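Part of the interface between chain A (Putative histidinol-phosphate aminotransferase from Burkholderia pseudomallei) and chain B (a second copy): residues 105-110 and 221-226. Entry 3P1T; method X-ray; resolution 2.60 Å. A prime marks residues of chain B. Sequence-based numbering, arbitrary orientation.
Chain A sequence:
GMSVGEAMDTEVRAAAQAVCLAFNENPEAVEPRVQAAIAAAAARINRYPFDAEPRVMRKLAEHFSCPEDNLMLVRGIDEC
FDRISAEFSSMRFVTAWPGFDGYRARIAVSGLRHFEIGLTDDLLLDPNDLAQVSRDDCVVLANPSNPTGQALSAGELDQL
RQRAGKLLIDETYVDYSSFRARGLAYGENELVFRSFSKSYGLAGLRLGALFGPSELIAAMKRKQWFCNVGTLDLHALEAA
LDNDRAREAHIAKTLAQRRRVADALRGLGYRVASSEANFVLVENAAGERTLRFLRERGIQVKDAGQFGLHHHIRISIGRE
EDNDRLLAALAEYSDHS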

# COMPACT_ATOMS: atom_id res chain seq x y z
N ALA A 105 16.89 -6.62 -3.49
CA ALA A 105 16.01 -5.89 -4.40
C ALA A 105 15.80 -4.46 -3.94
O ALA A 105 15.88 -3.56 -4.76
CB ALA A 105 14.68 -6.59 -4.52
N ARG A 106 15.59 -4.25 -2.63
CA ARG A 106 15.38 -2.93 -2.02
C ARG A 106 16.69 -2.13 -1.94
O ARG A 106 16.67 -0.90 -2.06
CB ARG A 106 14.76 -3.08 -0.62
CG ARG A 106 13.34 -3.65 -0.65
CD ARG A 106 12.36 -2.59 -1.10
NE ARG A 106 11.98 -2.70 -2.50
CZ ARG A 106 11.43 -1.72 -3.22
NH1 ARG A 106 11.27 -0.51 -2.69
NH2 ARG A 106 11.10 -1.93 -4.48
N ILE A 107 17.84 -2.83 -1.78
CA ILE A 107 19.16 -2.21 -1.75
C ILE A 107 19.49 -1.73 -3.21
O ILE A 107 20.12 -0.68 -3.39
CB ILE A 107 20.22 -3.18 -1.14
CG1 ILE A 107 20.07 -3.17 0.42
CG2 ILE A 107 21.66 -2.79 -1.53
CD1 ILE A 107 20.59 -4.40 1.15
N ALA A 108 18.95 -2.42 -4.22
CA ALA A 108 19.10 -2.10 -5.63
C ALA A 108 18.29 -0.87 -6.04
O ALA A 108 18.53 -0.34 -7.13
CB ALA A 108 18.67 -3.28 -6.47
N VAL A 109 17.29 -0.46 -5.24
CA VAL A 109 16.49 0.72 -5.60
C VAL A 109 16.93 1.88 -4.73
O VAL A 109 16.43 2.97 -4.90
CB VAL A 109 14.95 0.56 -5.58
CG1 VAL A 109 14.48 -0.41 -6.66
CG2 VAL A 109 14.42 0.15 -4.22
N SER A 110 17.90 1.67 -3.84
CA SER A 110 18.43 2.74 -2.98
C SER A 110 19.93 2.99 -3.29
O SER A 110 20.50 2.34 -4.17
CB SER A 110 18.25 2.38 -1.52
OG SER A 110 19.07 1.26 -1.21
N LYS B 221 8.36 2.53 -11.68
CA LYS B 221 7.76 1.21 -11.40
C LYS B 221 8.74 0.32 -10.65
O LYS B 221 8.34 -0.28 -9.66
CB LYS B 221 7.27 0.49 -12.66
CG LYS B 221 5.79 0.63 -12.89
CD LYS B 221 5.38 0.13 -14.28
CE LYS B 221 4.02 0.73 -14.59
NZ LYS B 221 3.50 0.41 -15.94
N ARG B 222 10.01 0.25 -11.07
CA ARG B 222 11.06 -0.52 -10.36
C ARG B 222 11.06 -0.36 -8.84
O ARG B 222 11.38 -1.31 -8.11
CB ARG B 222 12.46 -0.03 -10.78
CG ARG B 222 12.96 -0.19 -12.17
CD ARG B 222 14.40 0.32 -12.12
NE ARG B 222 15.25 -0.48 -11.21
CZ ARG B 222 16.04 0.04 -10.27
NH1 ARG B 222 16.11 1.36 -10.10
NH2 ARG B 222 16.79 -0.75 -9.51
N LYS B 223 10.87 0.90 -8.38
CA LYS B 223 10.99 1.34 -6.98
C LYS B 223 9.72 1.00 -6.17
O LYS B 223 9.76 1.02 -4.93
CB LYS B 223 11.32 2.84 -6.94
CG LYS B 223 12.62 3.14 -7.69
CD LYS B 223 13.11 4.57 -7.60
CE LYS B 223 14.52 4.63 -8.15
NZ LYS B 223 15.02 6.01 -8.29
N GLN B 224 8.63 0.60 -6.87
CA GLN B 224 7.38 0.19 -6.22
C GLN B 224 7.60 -1.11 -5.44
O GLN B 224 8.45 -1.95 -5.79
CB GLN B 224 6.22 0.03 -7.21
CG GLN B 224 5.79 1.35 -7.78
CD GLN B 224 4.41 1.31 -8.36
OE1 GLN B 224 4.14 0.63 -9.36
NE2 GLN B 224 3.52 2.09 -7.78
N TRP B 225 6.84 -1.24 -4.34
CA TRP B 225 6.89 -2.41 -3.47
C TRP B 225 6.24 -3.58 -4.15
O TRP B 225 5.34 -3.40 -4.97
CB TRP B 225 6.19 -2.12 -2.12
CG TRP B 225 6.76 -0.95 -1.37
CD1 TRP B 225 8.08 -0.59 -1.29
CD2 TRP B 225 6.05 -0.08 -0.49
NE1 TRP B 225 8.22 0.50 -0.47
CE2 TRP B 225 6.99 0.83 0.04
CE3 TRP B 225 4.70 0.04 -0.10
CZ2 TRP B 225 6.62 1.85 0.94
CZ3 TRP B 225 4.35 1.02 0.80
CH2 TRP B 225 5.29 1.93 1.28
N PHE B 226 6.70 -4.79 -3.81
CA PHE B 226 6.11 -6.02 -4.33
C PHE B 226 4.70 -6.15 -3.76
O PHE B 226 4.51 -5.94 -2.56
CB PHE B 226 6.99 -7.24 -3.99
CG PHE B 226 6.29 -8.57 -4.21
CD1 PHE B 226 6.02 -9.03 -5.49
CD2 PHE B 226 5.88 -9.34 -3.12
CE1 PHE B 226 5.36 -10.24 -5.68
CE2 PHE B 226 5.23 -10.56 -3.31
CZ PHE B 226 4.97 -11.00 -4.59
O HOH W 1 17.66 2.85 -8.14

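Two arginines, one from each chain, carry the polar chemistry of this contact, and each donates to a backbone carbonyl of the other copy. Arg222′ NH2 donates a hydrogen bond to Ala108 O at 3.0 Å, with an N-H...O angle of 157°. In the opposite direction, Arg106 NH1 donates to Lys223′ O at 3.1 Å and 155°, and a weak second bond runs from Arg106 NH2 to the same Lys223′ O at 3.3 Å. The first rule to read here is that a long cationic side chain can bond a partner's main chain without any acidic residue in the pairing.

The carbonyls sit on two differently folded backbones. Residues 105-107 of chain A are helical, and Ala108 and Val109 follow them on the way to the contact. Across from them, Lys221′ to Gln224′ form a type I turn, closed by a backbone hydrogen bond from Gln224′ N to Lys221′ O at 2.9 Å. The turn brings successive carbonyls near the Arg106 guanidinium: Lys223′ O lies at its edge, near the plane, where the N-H groups point, while Gln224′ O approaches obliquely, 3.0 Å from Arg106 NH2. The two backbones come nearest at Val109 and Lys223′, whose CA atoms are 5.7 Å apart.

Neither arginine aims its CA-to-CB bond at the partner; both leave sideways and reach it with the end of the side chain. Arg106 bends through m rotamers at chi1 and chi2, with chi3 between wells at 100°. Arg222′ takes m, t and p at chi1 to chi3, bringing its guanidinium edge to Ala108 O. A water adds a second, looser link at this site: it accepts a hydrogen bond from Arg222′ NH1 at 2.9 Å and donates a weak one to Ala108 O at 3.5 Å.

Guanidinium groups are polar at the edge but flat and comparatively apolar on the face, and both arginines use the two surfaces differently. Over one face of Arg222′ lies Val109 CG1, 3.7 Å from Arg222′ NH2. Over one face of Arg106 lies Trp225′ CD1, 3.5 Å from Arg106 NH1; seen from the indole, that nitrogen sits at the ring edge, so the two planar groups do not meet face to face.

Val109 supplies the apolar centre. Its side chain points toward the turn, with chi1 in m, and Val109 CG1 packs 3.5 Å from Arg222′ O and 3.9 Å from Lys223′ CA. The aliphatic part of Lys223′ joins in, Lys223′ CG lying 4.1 Å from Val109 CB, while its amine bonds elsewhere in the structure. Ser110 points away, Ser110 OG donating to Ile107 O at 3.1 Å within its own chain. In all, 294 Å² is buried between the stretches, a small contact in which one valine packs alongside two arginine-to-backbone anchors.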